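Local coordinates for protein alpha-11 giardin (Giardia intestinalis, PDB 2II2) that is an annexin that binds calcium and probably phospholipid membranes, and may take part in parasite attachment and remodelling of the cytoskeleton, at residues W32-R41 with A70-S78; V156-L167 with Y190-T201. All coordinates share one frame; numbering follows the deposited sequence.

Contact 1. Residues W32-R41 with A70-S78. With SO4 (sulfate ion), chain B.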
loop_
_atom_site.group_PDB
_atom_site.type_symbol
_atom_site.label_atom_id
_atom_site.label_comp_id
_atom_site.label_asym_id
_atom_site.label_seq_id
_atom_site.Cartn_x
_atom_site.Cartn_y
_atom_site.Cartn_z
ATOM N N TRP A 32 18.462 -0.201 11.814
ATOM C CA TRP A 32 17.491 -0.040 12.895
ATOM C C TRP A 32 16.184 -0.806 12.722
ATOM O O TRP A 32 15.581 -0.782 11.654
ATOM C CB TRP A 32 17.169 1.449 13.064
ATOM C CG TRP A 32 18.391 2.320 13.036
ATOM C CD1 TRP A 32 18.846 3.072 11.984
ATOM C CD2 TRP A 32 19.338 2.517 14.100
ATOM N NE1 TRP A 32 20.009 3.715 12.325
ATOM C CE2 TRP A 32 20.335 3.391 13.617
ATOM C CE3 TRP A 32 19.452 2.019 15.410
ATOM C CZ2 TRP A 32 21.417 3.798 14.404
ATOM C CZ3 TRP A 32 20.526 2.444 16.198
ATOM C CH2 TRP A 32 21.490 3.321 15.694
ATOM N N SER A 33 15.723 -1.439 13.806
ATOM C CA SER A 33 14.379 -2.026 13.836
ATOM C C SER A 33 13.299 -0.927 13.874
ATOM O O SER A 33 13.619 0.250 14.102
ATOM C CB SER A 33 14.236 -2.910 15.058
ATOM O OG SER A 33 14.220 -2.107 16.216
ATOM N N ALA A 34 12.026 -1.296 13.683
ATOM C CA ALA A 34 10.938 -0.325 13.822
ATOM C C ALA A 34 10.956 0.331 15.207
ATOM O O ALA A 34 10.855 1.555 15.316
ATOM C CB ALA A 34 9.600 -0.968 13.551
ATOM N N GLU A 35 11.161 -0.466 16.253
ATOM C CA GLU A 35 11.165 0.053 17.615
ATOM C C GLU A 35 12.321 1.047 17.778
ATOM O O GLU A 35 12.160 2.101 18.416
ATOM C CB GLU A 35 11.308 -1.097 18.596
ATOM C CG GLU A 35 11.321 -0.675 20.040
ATOM C CD GLU A 35 11.579 -1.849 20.949
ATOM O OE1 GLU A 35 10.894 -2.881 20.770
ATOM O OE2 GLU A 35 12.469 -1.743 21.829
ATOM N N GLU A 36 13.489 0.687 17.242
ATOM C CA GLU A 36 14.667 1.551 17.307
ATOM C C GLU A 36 14.494 2.833 16.497
ATOM O O GLU A 36 14.967 3.891 16.926
ATOM C CB GLU A 36 15.930 0.796 16.869
ATOM C CG GLU A 36 16.344 -0.313 17.838
ATOM C CD GLU A 36 17.382 -1.249 17.265
ATOM O OE1 GLU A 36 17.502 -1.359 16.039
ATOM O OE2 GLU A 36 18.072 -1.929 18.061
ATOM N N ARG A 37 13.833 2.755 15.338
ATOM C CA ARG A 37 13.654 3.987 14.564
ATOM C C ARG A 37 12.854 4.997 15.370
ATOM O O ARG A 37 13.155 6.194 15.350
ATOM C CB ARG A 37 12.982 3.738 13.211
ATOM C CG ARG A 37 13.860 2.998 12.244
ATOM C CD ARG A 37 13.285 2.982 10.864
ATOM N NE ARG A 37 12.027 2.250 10.720
ATOM C CZ ARG A 37 11.904 0.928 10.575
ATOM N NH1 ARG A 37 12.972 0.134 10.616
ATOM N NH2 ARG A 37 10.704 0.389 10.396
ATOM N N LYS A 38 11.843 4.511 16.084
ATOM C CA LYS A 38 10.981 5.397 16.870
ATOM C C LYS A 38 11.785 6.034 18.011
ATOM O O LYS A 38 11.751 7.258 18.236
ATOM C CB LYS A 38 9.786 4.606 17.421
ATOM C CG LYS A 38 8.736 5.443 18.164
ATOM C CD LYS A 38 7.634 4.537 18.758
ATOM C CE LYS A 38 6.544 5.371 19.420
ATOM N NZ LYS A 38 5.459 4.521 19.954
ATOM N N GLU A 39 12.535 5.198 18.721
ATOM C CA GLU A 39 13.407 5.706 19.802
ATOM C C GLU A 39 14.445 6.701 19.294
ATOM O O GLU A 39 14.700 7.727 19.928
ATOM C CB GLU A 39 14.105 4.556 20.529
ATOM C CG GLU A 39 13.154 3.734 21.388
ATOM C CD GLU A 39 13.831 2.618 22.181
ATOM O OE1 GLU A 39 14.955 2.167 21.832
ATOM O OE2 GLU A 39 13.227 2.182 23.184
ATOM N N LEU A 40 15.048 6.397 18.150
ATOM C CA LEU A 40 16.054 7.265 17.580
ATOM C C LEU A 40 15.432 8.624 17.239
ATOM O O LEU A 40 16.019 9.663 17.531
ATOM C CB LEU A 40 16.671 6.602 16.361
ATOM C CG LEU A 40 17.873 7.289 15.732
ATOM C CD1 LEU A 40 18.713 6.226 15.029
ATOM C CD2 LEU A 40 17.455 8.362 14.726
ATOM N N ARG A 41 14.247 8.630 16.635
ATOM C CA ARG A 41 13.622 9.930 16.314
ATOM C C ARG A 41 13.358 10.745 17.580
ATOM O O ARG A 41 13.549 11.954 17.611
ATOM C CB ARG A 41 12.322 9.750 15.504
ATOM C CG ARG A 41 12.545 9.186 14.133
ATOM C CD ARG A 41 11.297 9.244 13.311
ATOM N NE ARG A 41 10.241 8.373 13.794
ATOM C CZ ARG A 41 9.038 8.770 14.198
ATOM N NH1 ARG A 41 8.706 10.054 14.227
ATOM N NH2 ARG A 41 8.147 7.864 14.542
ATOM N N ALA A 70 10.685 9.182 4.205
ATOM C CA ALA A 70 9.784 9.834 5.146
ATOM C C ALA A 70 8.686 8.916 5.647
ATOM O O ALA A 70 8.321 8.983 6.817
ATOM C CB ALA A 70 9.191 11.105 4.559
ATOM N N LEU A 71 8.162 8.073 4.751
ATOM C CA LEU A 71 7.173 7.098 5.171
ATOM C C LEU A 71 7.807 5.986 6.002
ATOM O O LEU A 71 7.286 5.626 7.069
ATOM C CB LEU A 71 6.448 6.506 3.956
ATOM C CG LEU A 71 5.506 7.427 3.180
ATOM C CD1 LEU A 71 4.984 6.701 1.952
ATOM C CD2 LEU A 71 4.333 7.953 4.042
ATOM N N GLY A 72 8.941 5.468 5.533
ATOM C CA GLY A 72 9.595 4.348 6.203
ATOM C C GLY A 72 10.092 4.706 7.606
ATOM O O GLY A 72 10.040 3.871 8.509
ATOM N N TRP A 73 10.569 5.934 7.811
ATOM C CA TRP A 73 11.019 6.368 9.144
ATOM C C TRP A 73 9.898 6.658 10.141
ATOM O O TRP A 73 10.153 6.746 11.332
ATOM C CB TRP A 73 11.928 7.603 9.015
ATOM C CG TRP A 73 13.346 7.253 8.827
ATOM C CD1 TRP A 73 14.060 7.174 7.665
ATOM C CD2 TRP A 73 14.245 6.905 9.872
ATOM N NE1 TRP A 73 15.361 6.812 7.938
ATOM C CE2 TRP A 73 15.503 6.641 9.284
ATOM C CE3 TRP A 73 14.121 6.816 11.267
ATOM C CZ2 TRP A 73 16.633 6.278 10.038
ATOM C CZ3 TRP A 73 15.258 6.458 12.018
ATOM C CH2 TRP A 73 16.482 6.180 11.397
ATOM N N ASP A 74 8.678 6.873 9.643
ATOM C CA ASP A 74 7.569 7.237 10.529
ATOM C C ASP A 74 6.959 5.990 11.180
ATOM O O ASP A 74 7.240 4.855 10.774
ATOM C CB ASP A 74 6.484 7.945 9.692
ATOM C CG ASP A 74 5.578 8.865 10.517
ATOM O OD1 ASP A 74 5.688 8.908 11.764
ATOM O OD2 ASP A 74 4.766 9.564 9.867
ATOM N N CYS A 75 6.108 6.212 12.183
ATOM C CA CYS A 75 5.218 5.151 12.674
ATOM C C CYS A 75 4.158 4.829 11.614
ATOM O O CYS A 75 3.679 5.728 10.899
ATOM C CB CYS A 75 4.584 5.547 14.005
ATOM S SG CYS A 75 5.813 5.590 15.328
ATOM N N ASN A 76 3.794 3.549 11.506
ATOM C CA ASN A 76 2.986 3.088 10.387
ATOM C C ASN A 76 1.609 3.769 10.324
ATOM O O ASN A 76 1.136 4.124 9.239
ATOM C CB ASN A 76 2.851 1.578 10.493
ATOM C CG ASN A 76 2.109 0.995 9.343
ATOM O OD1 ASN A 76 0.910 0.695 9.438
ATOM N ND2 ASN A 76 2.804 0.834 8.228
ATOM N N ILE A 77 0.958 3.949 11.479
ATOM C CA ILE A 77 -0.376 4.530 11.451
ATOM C C ILE A 77 -0.308 6.005 11.028
ATOM O O ILE A 77 -1.137 6.464 10.256
ATOM C CB ILE A 77 -1.139 4.301 12.783
ATOM C CG1 ILE A 77 -1.413 2.803 13.019
ATOM C CG2 ILE A 77 -2.422 5.118 12.806
ATOM C CD1 ILE A 77 -2.261 2.106 11.923
ATOM N N SER A 78 0.686 6.739 11.529
ATOM C CA SER A 78 0.892 8.122 11.126
ATOM C C SER A 78 1.135 8.229 9.623
ATOM O O SER A 78 0.563 9.086 8.947
ATOM C CB SER A 78 2.076 8.721 11.891
ATOM O OG SER A 78 2.443 9.972 11.384
HETATM S S SO4 B . 5.266 1.489 14.604
HETATM O O1 SO4 B . 5.077 0.076 14.929
HETATM O O2 SO4 B . 6.509 1.948 15.216
HETATM O O3 SO4 B . 5.277 1.708 13.153
HETATM O O4 SO4 B . 4.160 2.254 15.194
HETATM O O HOH W 1 8.727 1.504 8.535
HETATM O O HOH W 2 9.355 3.036 11.312
HETATM O O HOH W 3 9.636 5.631 13.781
HETATM O O HOH W 4 5.494 10.895 13.553
#
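Trp-73 lays its indole against helix 34-48, and Arg-37 covers one face of it: CD sits over the six-membered ring, 4.1 Å from its centroid, a CH-pi contact over that ring's face. The guanidinium of Arg-37 stands nearly upright to that indole, the two planes 88° apart, because the chain, extended through CD, bends at chi3 (-65°) and turns the group away from the ring. Farther out, Trp-73 CH2 meets CD1 of Trp-32 at 3.9 Å; the two aromatic planes make 49°, neither stacked nor edge-to-face. CD2 of Leu-40 reaches CZ3 of the same indole, while its other methyl, CD1, covers a face of Trp-32, one leucine thus serving both tryptophans. Indole NE1 is satisfied by Thr-29.

These contacts lie within an annexin, an all-helical fold, and join the start of helix 34-48 to the turn between helices 64-73 and 76-89. A capping box of Ser-33 and Glu-36 starts the first of these helices, with Ser-33 N giving a nearly straight bond to Glu-36 OE1 (2.9 Å).

Around the indole the polar ends are linked by water. One water accepts from Arg-37 NE; another, 2.7 Å from Gly-72 O, donates to that carbonyl and accepts weakly from Arg-37 NH2, which also forms a salt bridge with Asp-265. Arg-41 and Trp-73 lie side by side, pointing opposite ways, and a further water joins Arg-41 NH2 to Trp-73 O. Asp-74 OD1 lies 3.9 Å from Arg-41 NH2 and well out of the guanidinium plane, a long, purely electrostatic salt bridge. Beyond Cys-75, Asn-76 N donates to sulfate O3 at 2.9 Å, the anion probably coming from the crystallisation liquor.

Contact 2. Residues V156-L167 with Y190-T201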
loop_
_atom_site.group_PDB
_atom_site.type_symbol
_atom_site.label_atom_id
_atom_site.label_comp_id
_atom_site.label_asym_id
_atom_site.label_seq_id
_atom_site.Cartn_x
_atom_site.Cartn_y
_atom_site.Cartn_z
ATOM N N VAL A 156 -20.403 -21.005 -0.669
ATOM C CA VAL A 156 -19.156 -20.878 -1.422
ATOM C C VAL A 156 -19.448 -21.045 -2.910
ATOM O O VAL A 156 -18.991 -20.230 -3.732
ATOM C CB VAL A 156 -18.057 -21.862 -0.946
ATOM C CG1 VAL A 156 -16.955 -22.007 -1.981
ATOM C CG2 VAL A 156 -17.505 -21.453 0.429
ATOM N N ALA A 157 -20.249 -22.057 -3.266
ATOM C CA ALA A 157 -20.539 -22.307 -4.698
ATOM C C ALA A 157 -21.269 -21.140 -5.336
ATOM O O ALA A 157 -20.919 -20.671 -6.449
ATOM C CB ALA A 157 -21.321 -23.597 -4.892
ATOM N N SER A 158 -22.308 -20.678 -4.646
ATOM C CA SER A 158 -23.081 -19.583 -5.204
ATOM C C SER A 158 -22.276 -18.280 -5.251
ATOM O O SER A 158 -22.443 -17.491 -6.183
ATOM C CB SER A 158 -24.428 -19.394 -4.516
ATOM O OG SER A 158 -24.316 -19.145 -3.139
ATOM N N ASP A 159 -21.378 -18.063 -4.291
ATOM C CA ASP A 159 -20.546 -16.873 -4.305
ATOM C C ASP A 159 -19.580 -16.888 -5.489
ATOM O O ASP A 159 -19.344 -15.859 -6.125
ATOM C CB ASP A 159 -19.767 -16.786 -3.001
ATOM C CG ASP A 159 -20.618 -16.397 -1.803
ATOM O OD1 ASP A 159 -21.803 -16.037 -1.970
ATOM O OD2 ASP A 159 -20.066 -16.481 -0.678
ATOM N N ALA A 160 -19.013 -18.048 -5.790
ATOM C CA ALA A 160 -18.196 -18.171 -6.985
ATOM C C ALA A 160 -18.987 -17.850 -8.269
ATOM O O ALA A 160 -18.468 -17.206 -9.170
ATOM C CB ALA A 160 -17.575 -19.544 -7.063
ATOM N N GLU A 161 -20.251 -18.289 -8.312
ATOM C CA GLU A 161 -21.117 -17.982 -9.428
ATOM C C GLU A 161 -21.427 -16.477 -9.510
ATOM O O GLU A 161 -21.489 -15.936 -10.597
ATOM C CB GLU A 161 -22.404 -18.811 -9.362
ATOM C CG GLU A 161 -22.235 -20.264 -9.768
ATOM C CD GLU A 161 -22.082 -20.500 -11.270
ATOM O OE1 GLU A 161 -22.075 -19.541 -12.079
ATOM O OE2 GLU A 161 -21.960 -21.691 -11.629
ATOM N N VAL A 162 -21.580 -15.797 -8.372
ATOM C CA VAL A 162 -21.813 -14.354 -8.355
ATOM C C VAL A 162 -20.600 -13.665 -9.001
ATOM O O VAL A 162 -20.752 -12.739 -9.829
ATOM C CB VAL A 162 -22.045 -13.818 -6.911
ATOM C CG1 VAL A 162 -22.007 -12.273 -6.875
ATOM C CG2 VAL A 162 -23.356 -14.338 -6.357
ATOM N N LEU A 163 -19.391 -14.094 -8.641
ATOM C CA LEU A 163 -18.214 -13.527 -9.277
ATOM C C LEU A 163 -18.146 -13.823 -10.772
ATOM O O LEU A 163 -17.825 -12.941 -11.561
ATOM C CB LEU A 163 -16.920 -13.995 -8.606
ATOM C CG LEU A 163 -16.722 -13.483 -7.182
ATOM C CD1 LEU A 163 -15.437 -14.036 -6.598
ATOM C CD2 LEU A 163 -16.697 -11.937 -7.136
ATOM N N LYS A 164 -18.434 -15.057 -11.191
ATOM C CA LYS A 164 -18.412 -15.359 -12.617
ATOM C C LYS A 164 -19.446 -14.508 -13.335
ATOM O O LYS A 164 -19.173 -13.923 -14.388
ATOM C CB LYS A 164 -18.700 -16.851 -12.862
ATOM C CG LYS A 164 -18.901 -17.241 -14.343
ATOM C CD LYS A 164 -19.116 -18.747 -14.462
ATOM C CE LYS A 164 -19.254 -19.183 -15.907
ATOM N NZ LYS A 164 -20.562 -18.781 -16.447
ATOM N N HIS A 165 -20.646 -14.433 -12.778
ATOM C CA HIS A 165 -21.704 -13.701 -13.450
ATOM C C HIS A 165 -21.345 -12.232 -13.650
ATOM O O HIS A 165 -21.489 -11.679 -14.739
ATOM C CB HIS A 165 -22.996 -13.798 -12.674
ATOM C CG HIS A 165 -24.121 -13.108 -13.349
ATOM N ND1 HIS A 165 -24.703 -13.603 -14.494
ATOM C CD2 HIS A 165 -24.726 -11.929 -13.089
ATOM C CE1 HIS A 165 -25.644 -12.766 -14.898
ATOM N NE2 HIS A 165 -25.682 -11.745 -14.061
ATOM N N ASN A 166 -20.882 -11.607 -12.574
ATOM C CA ASN A 166 -20.589 -10.187 -12.640
ATOM C C ASN A 166 -19.317 -9.865 -13.381
ATOM O O ASN A 166 -19.294 -8.911 -14.163
ATOM C CB ASN A 166 -20.524 -9.602 -11.239
ATOM C CG ASN A 166 -21.898 -9.385 -10.638
ATOM O OD1 ASN A 166 -22.607 -8.453 -11.037
ATOM N ND2 ASN A 166 -22.300 -10.244 -9.704
ATOM N N LEU A 167 -18.281 -10.677 -13.203
ATOM C CA LEU A 167 -16.995 -10.361 -13.839
ATOM C C LEU A 167 -16.907 -10.770 -15.290
ATOM O O LEU A 167 -16.192 -10.135 -16.054
ATOM C CB LEU A 167 -15.806 -10.965 -13.069
ATOM C CG LEU A 167 -15.633 -10.457 -11.641
ATOM C CD1 LEU A 167 -14.548 -11.238 -10.925
ATOM C CD2 LEU A 167 -15.309 -8.976 -11.591
ATOM N N TYR A 190 -13.133 -17.519 1.493
ATOM C CA TYR A 190 -12.653 -16.963 0.249
ATOM C C TYR A 190 -11.656 -17.868 -0.492
ATOM O O TYR A 190 -11.660 -17.914 -1.720
ATOM C CB TYR A 190 -12.012 -15.569 0.443
ATOM C CG TYR A 190 -11.938 -14.829 -0.861
ATOM C CD1 TYR A 190 -13.083 -14.260 -1.407
ATOM C CD2 TYR A 190 -10.751 -14.740 -1.575
ATOM C CE1 TYR A 190 -13.049 -13.583 -2.631
ATOM C CE2 TYR A 190 -10.683 -14.059 -2.794
ATOM C CZ TYR A 190 -11.854 -13.485 -3.336
ATOM O OH TYR A 190 -11.831 -12.800 -4.544
ATOM N N LYS A 191 -10.806 -18.573 0.253
ATOM C CA LYS A 191 -9.895 -19.514 -0.393
ATOM C C LYS A 191 -10.719 -20.523 -1.217
ATOM O O LYS A 191 -10.348 -20.881 -2.354
ATOM C CB LYS A 191 -9.085 -20.255 0.667
ATOM C CG LYS A 191 -7.972 -21.122 0.106
ATOM C CD LYS A 191 -7.148 -21.803 1.176
ATOM C CE LYS A 191 -5.978 -22.537 0.524
ATOM N NZ LYS A 191 -5.123 -23.159 1.572
ATOM N N GLU A 192 -11.838 -20.980 -0.637
ATOM C CA GLU A 192 -12.712 -21.912 -1.330
ATOM C C GLU A 192 -13.460 -21.273 -2.521
ATOM O O GLU A 192 -13.602 -21.894 -3.585
ATOM C CB GLU A 192 -13.694 -22.512 -0.338
ATOM C CG GLU A 192 -12.982 -23.301 0.747
ATOM C CD GLU A 192 -13.790 -23.492 2.029
ATOM O OE1 GLU A 192 -14.973 -23.080 2.085
ATOM O OE2 GLU A 192 -13.220 -24.064 2.997
ATOM N N ILE A 193 -13.928 -20.027 -2.352
ATOM C CA ILE A 193 -14.606 -19.306 -3.415
ATOM C C ILE A 193 -13.664 -19.125 -4.600
ATOM O O ILE A 193 -14.057 -19.345 -5.760
ATOM C CB ILE A 193 -15.136 -17.949 -2.903
ATOM C CG1 ILE A 193 -16.264 -18.171 -1.882
ATOM C CG2 ILE A 193 -15.555 -17.043 -4.058
ATOM C CD1 ILE A 193 -16.551 -16.905 -1.051
ATOM N N ASN A 194 -12.422 -18.738 -4.288
ATOM C CA ASN A 194 -11.417 -18.543 -5.298
ATOM C C ASN A 194 -11.152 -19.816 -6.100
ATOM O O ASN A 194 -11.119 -19.790 -7.341
ATOM C CB ASN A 194 -10.144 -18.022 -4.636
ATOM C CG ASN A 194 -9.047 -17.773 -5.612
ATOM O OD1 ASN A 194 -9.163 -16.892 -6.482
ATOM N ND2 ASN A 194 -7.947 -18.514 -5.481
ATOM N N HIS A 195 -10.972 -20.927 -5.404
ATOM C CA HIS A 195 -10.745 -22.173 -6.101
ATOM C C HIS A 195 -11.929 -22.544 -6.974
ATOM O O HIS A 195 -11.755 -22.953 -8.132
ATOM C CB HIS A 195 -10.473 -23.277 -5.085
ATOM C CG HIS A 195 -10.425 -24.650 -5.688
ATOM N ND1 HIS A 195 -9.501 -24.997 -6.648
ATOM C CD2 HIS A 195 -11.179 -25.752 -5.471
ATOM C CE1 HIS A 195 -9.680 -26.260 -6.992
ATOM N NE2 HIS A 195 -10.694 -26.741 -6.296
ATOM N N ARG A 196 -13.142 -22.390 -6.439
ATOM C CA ARG A 196 -14.336 -22.754 -7.220
ATOM C C ARG A 196 -14.437 -21.876 -8.466
ATOM O O ARG A 196 -14.826 -22.370 -9.542
ATOM C CB ARG A 196 -15.590 -22.625 -6.350
ATOM C CG ARG A 196 -15.758 -23.693 -5.243
ATOM C CD ARG A 196 -17.128 -23.625 -4.597
ATOM N NE ARG A 196 -18.122 -24.518 -5.203
ATOM C CZ ARG A 196 -18.343 -25.779 -4.834
ATOM N NH1 ARG A 196 -17.632 -26.328 -3.856
ATOM N NH2 ARG A 196 -19.272 -26.502 -5.451
ATOM N N PHE A 197 -14.094 -20.587 -8.334
ATOM C CA PHE A 197 -14.140 -19.699 -9.492
ATOM C C PHE A 197 -13.186 -20.206 -10.566
ATOM O O PHE A 197 -13.511 -20.214 -11.742
ATOM C CB PHE A 197 -13.758 -18.282 -9.073
ATOM C CG PHE A 197 -13.780 -17.284 -10.208
ATOM C CD1 PHE A 197 -14.896 -16.489 -10.418
ATOM C CD2 PHE A 197 -12.691 -17.128 -11.043
ATOM C CE1 PHE A 197 -14.931 -15.566 -11.423
ATOM C CE2 PHE A 197 -12.690 -16.177 -12.073
ATOM C CZ PHE A 197 -13.822 -15.395 -12.260
ATOM N N GLU A 198 -11.988 -20.610 -10.173
ATOM C CA GLU A 198 -10.983 -21.082 -11.139
ATOM C C GLU A 198 -11.490 -22.339 -11.843
ATOM O O GLU A 198 -11.324 -22.491 -13.050
ATOM C CB GLU A 198 -9.645 -21.326 -10.448
ATOM C CG GLU A 198 -8.966 -20.013 -10.067
ATOM C CD GLU A 198 -7.542 -20.172 -9.600
ATOM O OE1 GLU A 198 -7.103 -21.315 -9.350
ATOM O OE2 GLU A 198 -6.871 -19.128 -9.480
ATOM N N VAL A 199 -12.145 -23.227 -11.103
ATOM C CA VAL A 199 -12.670 -24.449 -11.680
ATOM C C VAL A 199 -13.815 -24.120 -12.648
ATOM O O VAL A 199 -13.879 -24.647 -13.756
ATOM C CB VAL A 199 -13.145 -25.434 -10.585
ATOM C CG1 VAL A 199 -13.882 -26.642 -11.195
ATOM C CG2 VAL A 199 -11.964 -25.915 -9.740
ATOM N N LEU A 200 -14.722 -23.254 -12.216
ATOM C CA LEU A 200 -15.881 -22.870 -13.021
ATOM C C LEU A 200 -15.525 -22.165 -14.339
ATOM O O LEU A 200 -16.198 -22.334 -15.374
ATOM C CB LEU A 200 -16.755 -21.907 -12.207
ATOM C CG LEU A 200 -17.711 -22.418 -11.134
ATOM C CD1 LEU A 200 -18.369 -21.259 -10.409
ATOM C CD2 LEU A 200 -18.780 -23.287 -11.765
ATOM N N THR A 201 -14.480 -21.344 -14.311
ATOM C CA THR A 201 -14.222 -20.444 -15.432
ATOM C C THR A 201 -12.966 -20.757 -16.241
ATOM O O THR A 201 -12.820 -20.282 -17.374
ATOM C CB THR A 201 -14.035 -18.971 -14.949
ATOM O OG1 THR A 201 -12.854 -18.871 -14.154
ATOM C CG2 THR A 201 -15.243 -18.467 -14.186
#
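Ala-160 fits as a small knob among Ile-193, Arg-196, Phe-197 and Leu-200, its CB 3.7 Å from Arg-196 CB. With only a methyl at this position, the backbones come close, and the CA atoms of Ala-160 and Phe-197 are 5.0 Å apart.

Two larger knobs enter the other helix. Ile-193 points its branches in different directions: CG2, anti to the backbone N, meets Leu-163 CD1, whereas CG1 lies beside that N and carries CD1 on to Asp-159, 3.6 Å from OD2. That carboxylate oxygen is itself paired with Arg-153. Phe-197 takes chi1 of -180°, which swings its ring over to helix 156-169; CD1 touches Leu-163 CB at 3.7 Å, and the ring edge faces the backbone N of Lys-164. One ring face is covered from its own helix by Thr-201 CG2, the methyl lying over the centre. With OG1 held by Phe-197 O, the CG2 methyl also meets the aliphatic chain of Lys-164, which heads the other way alongside it before NZ pairs with Asp-169. At the solvent-facing margin, Glu-161 brings OE2 to 3.6 Å from Leu-200 CD2.

The axes of the two segments approach to 8.4 Å and cross at -57°, an arrangement of knobs-into-holes packing within the all-helical annexin fold.

Overall arrangement
Contacts 1 and 2 occupy opposite sides of the chain's centre, with centres 41 Å apart and nearest atoms about 22 Å apart, so they do not touch. They follow one another in sequence, the first closing before the second opens. Together they illustrate two ways of joining helices in one annexin: residues 32-41 and 70-78 meet through an indole, arginines and bridging waters, whereas residues 156-167 and 190-201 interlock by apolar knobs. Only contact 1 is near known calcium ligands: the side chain of Trp-73 is about 9 Å from that of Ile-60 and about 10 Å from that of Glu-66, although no calcium is bound here.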